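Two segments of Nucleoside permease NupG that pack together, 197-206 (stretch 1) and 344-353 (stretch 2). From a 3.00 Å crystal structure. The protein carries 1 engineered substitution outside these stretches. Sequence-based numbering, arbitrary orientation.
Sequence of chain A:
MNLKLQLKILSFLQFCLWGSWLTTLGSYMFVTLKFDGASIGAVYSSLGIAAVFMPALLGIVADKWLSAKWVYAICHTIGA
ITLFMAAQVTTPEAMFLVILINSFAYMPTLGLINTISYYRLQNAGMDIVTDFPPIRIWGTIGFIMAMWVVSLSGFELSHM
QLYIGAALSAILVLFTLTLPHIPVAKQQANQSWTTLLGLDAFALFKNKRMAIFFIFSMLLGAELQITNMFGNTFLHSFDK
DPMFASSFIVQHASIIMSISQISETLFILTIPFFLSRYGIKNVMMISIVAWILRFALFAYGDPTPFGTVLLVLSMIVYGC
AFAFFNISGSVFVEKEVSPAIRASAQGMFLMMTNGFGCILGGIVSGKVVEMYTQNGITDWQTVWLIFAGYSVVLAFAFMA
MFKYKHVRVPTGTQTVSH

Stretch 1, residues 197-206: LGLDAFALFK
Stretch 2, residues 344-353: SAQGMFLMMT

The methyl carbon CE of Met 348 sits over one face of the Phe 202 ring. Its CE is 3.5 Å from the centroid of the Phe 202 ring and 10° off the ring normal, a CH-pi contact. SD of Met 348 is 4.1 Å from the same centroid, in an oblique position. The CA-to-CB bond of Met 348 points toward stretch 1; chi1 is t, chi2 p (88°) and chi3 p (36°). Phe 202 has chi1 m and chi2 -51°. CE of Met 348 also comes within 3.4 Å of Phe 202 N and 3.5 Å of Gly 198 O, so it packs against backbone as well as ring.

Stretch 2 is helical throughout, with a wider pi-type turn at 351-353. Ser 344, Met 348 and Met 352 point toward stretch 1, spaced one helical turn apart. Stretch 1 is less regular. Gly 198 is the first residue past a helix and has positive phi, with phi/psi 74/43, in a Schellman motif. A weakly bonded helix follows at about 200-203, then a 3-10 segment at 204-206. The nearest CA atoms across the stretches are those of Gly 198 and Ser 344, 5.2 Å apart.

One hydrogen bond joins the stretches. Ser 344 OG (chi1 m) donates to Asp 200 OD2 at 2.6 Å. Asp 200 has chi1 m; its OD1 is bonded elsewhere in the structure.

Ala 201 points toward the helix and is buried. The approach is close, and tight for two carbons: Ala 201 CB is 3.3 Å from Met 348 CB. Ala 201 CB is also 3.4 Å from Ser 344 O.

Phe 205 (chi1 -81°, chi2 -57°) extends the apolar contact to the next turn. Its CZ is 3.5 Å from Met 352 CE, which sits at the ring edge. Met 352 has chi1 t. Phe 205 CE2 is 4.0 Å from Met 348 SD, an oblique approach.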

# COMPACT_ATOMS: atom_id res chain seq x y z
N LEU A 197 -13.50 10.09 14.79
CA LEU A 197 -12.20 10.38 14.13
C LEU A 197 -11.08 9.48 14.65
O LEU A 197 -9.95 9.57 14.12
CB LEU A 197 -11.86 11.86 14.33
CG LEU A 197 -12.86 12.85 13.74
CD1 LEU A 197 -12.46 14.28 14.06
CD2 LEU A 197 -13.00 12.66 12.24
N GLY A 198 -11.36 8.65 15.66
CA GLY A 198 -10.34 7.80 16.26
C GLY A 198 -9.41 8.62 17.13
O GLY A 198 -8.19 8.45 17.05
N LEU A 199 -9.97 9.54 17.92
CA LEU A 199 -9.19 10.43 18.76
C LEU A 199 -9.03 9.92 20.18
O LEU A 199 -8.20 10.44 20.93
CB LEU A 199 -9.80 11.82 18.82
CG LEU A 199 -9.60 12.67 17.58
CD1 LEU A 199 -9.78 14.13 17.98
CD2 LEU A 199 -8.27 12.41 16.86
N ASP A 200 -9.84 8.94 20.58
CA ASP A 200 -9.64 8.30 21.86
C ASP A 200 -8.20 7.86 22.03
O ASP A 200 -7.58 8.14 23.06
CB ASP A 200 -10.56 7.10 21.98
CG ASP A 200 -11.94 7.41 21.52
OD1 ASP A 200 -12.56 8.32 22.13
OD2 ASP A 200 -12.39 6.76 20.54
N ALA A 201 -7.65 7.20 21.02
CA ALA A 201 -6.46 6.39 21.24
C ALA A 201 -5.26 7.25 21.57
O ALA A 201 -4.23 6.73 22.01
CB ALA A 201 -6.21 5.48 20.05
N PHE A 202 -5.36 8.57 21.37
CA PHE A 202 -4.33 9.45 21.89
C PHE A 202 -4.21 9.34 23.41
O PHE A 202 -3.10 9.26 23.93
CB PHE A 202 -4.57 10.89 21.46
CG PHE A 202 -4.28 11.13 20.02
CD1 PHE A 202 -3.07 10.72 19.48
CD2 PHE A 202 -5.20 11.72 19.20
CE1 PHE A 202 -2.78 10.93 18.14
CE2 PHE A 202 -4.92 11.94 17.87
CZ PHE A 202 -3.71 11.54 17.33
N ALA A 203 -5.35 9.35 24.13
CA ALA A 203 -5.31 9.06 25.57
C ALA A 203 -4.58 7.75 25.82
O ALA A 203 -3.73 7.67 26.70
CB ALA A 203 -6.71 9.02 26.18
N LEU A 204 -4.85 6.73 24.99
CA LEU A 204 -4.23 5.43 25.20
C LEU A 204 -2.70 5.52 25.23
O LEU A 204 -2.04 4.55 25.61
CB LEU A 204 -4.71 4.46 24.12
CG LEU A 204 -4.26 3.01 24.12
CD1 LEU A 204 -2.96 2.83 23.38
CD2 LEU A 204 -4.15 2.46 25.54
N PHE A 205 -2.10 6.66 24.88
CA PHE A 205 -0.64 6.78 25.03
C PHE A 205 -0.22 6.87 26.51
O PHE A 205 0.98 6.88 26.79
CB PHE A 205 -0.09 7.98 24.24
CG PHE A 205 0.13 7.70 22.76
CD1 PHE A 205 0.94 6.65 22.34
CD2 PHE A 205 -0.47 8.49 21.79
CE1 PHE A 205 1.14 6.40 20.99
CE2 PHE A 205 -0.27 8.22 20.43
CZ PHE A 205 0.53 7.18 20.04
N LYS A 206 -1.18 6.93 27.44
CA LYS A 206 -0.89 6.81 28.87
C LYS A 206 -0.17 5.51 29.19
O LYS A 206 0.73 5.48 30.03
CB LYS A 206 -2.20 6.89 29.66
CG LYS A 206 -3.03 8.16 29.38
CD LYS A 206 -3.35 9.10 30.52
CE LYS A 206 -4.79 8.82 31.00
NZ LYS A 206 -5.18 9.58 32.22
N SER A 344 -10.70 1.82 18.47
CA SER A 344 -9.87 3.02 18.35
C SER A 344 -8.39 2.65 18.36
O SER A 344 -7.57 3.34 17.75
CB SER A 344 -10.16 4.00 19.49
OG SER A 344 -11.20 4.91 19.18
N ALA A 345 -8.05 1.57 19.07
CA ALA A 345 -6.69 1.06 19.03
C ALA A 345 -6.24 0.79 17.60
O ALA A 345 -5.26 1.38 17.14
CB ALA A 345 -6.58 -0.19 19.88
N GLN A 346 -6.94 -0.09 16.87
CA GLN A 346 -6.53 -0.39 15.49
C GLN A 346 -6.72 0.81 14.58
O GLN A 346 -6.02 0.94 13.57
CB GLN A 346 -7.31 -1.59 14.95
CG GLN A 346 -6.98 -2.88 15.59
CD GLN A 346 -8.10 -3.87 15.45
OE1 GLN A 346 -9.03 -3.65 14.67
NE2 GLN A 346 -8.05 -4.94 16.23
N GLY A 347 -7.67 1.69 14.90
CA GLY A 347 -7.70 2.97 14.21
C GLY A 347 -6.35 3.65 14.27
O GLY A 347 -5.70 3.86 13.24
N MET A 348 -5.89 3.93 15.48
CA MET A 348 -4.63 4.61 15.71
C MET A 348 -3.43 3.77 15.27
O MET A 348 -2.44 4.31 14.80
CB MET A 348 -4.55 4.93 17.20
CG MET A 348 -3.29 5.57 17.78
SD MET A 348 -3.17 7.38 17.76
CE MET A 348 -4.84 7.94 18.05
N PHE A 349 -3.52 2.45 15.42
CA PHE A 349 -2.43 1.57 14.99
C PHE A 349 -2.24 1.65 13.49
O PHE A 349 -1.12 1.84 13.01
CB PHE A 349 -2.71 0.13 15.41
CG PHE A 349 -1.78 -0.87 14.78
CD1 PHE A 349 -0.47 -0.97 15.17
CD2 PHE A 349 -2.22 -1.69 13.76
CE1 PHE A 349 0.39 -1.90 14.57
CE2 PHE A 349 -1.36 -2.61 13.15
CZ PHE A 349 -0.06 -2.72 13.56
N LEU A 350 -3.32 1.51 12.74
CA LEU A 350 -3.22 1.54 11.29
C LEU A 350 -2.87 2.94 10.80
O LEU A 350 -2.04 3.11 9.90
CB LEU A 350 -4.54 1.00 10.71
CG LEU A 350 -4.54 -0.39 10.05
CD1 LEU A 350 -4.13 -1.48 11.02
CD2 LEU A 350 -5.94 -0.73 9.53
N MET A 351 -3.44 3.97 11.43
CA MET A 351 -3.08 5.35 11.08
C MET A 351 -1.59 5.60 11.28
O MET A 351 -0.90 6.08 10.37
CB MET A 351 -3.92 6.31 11.92
CG MET A 351 -3.64 7.78 11.70
SD MET A 351 -4.06 8.76 13.16
CE MET A 351 -4.22 10.37 12.39
N MET A 352 -1.07 5.28 12.47
CA MET A 352 0.35 5.42 12.76
C MET A 352 1.20 4.60 11.79
O MET A 352 2.23 5.08 11.29
CB MET A 352 0.60 4.98 14.21
CG MET A 352 2.00 5.26 14.81
SD MET A 352 2.10 6.78 15.76
CE MET A 352 0.49 6.74 16.54
N THR A 353 0.77 3.38 11.49
CA THR A 353 1.62 2.44 10.77
C THR A 353 1.65 2.68 9.26
O THR A 353 2.70 2.47 8.64
CB THR A 353 1.16 1.01 11.03
OG1 THR A 353 0.80 0.87 12.40
CG2 THR A 353 2.29 0.04 10.76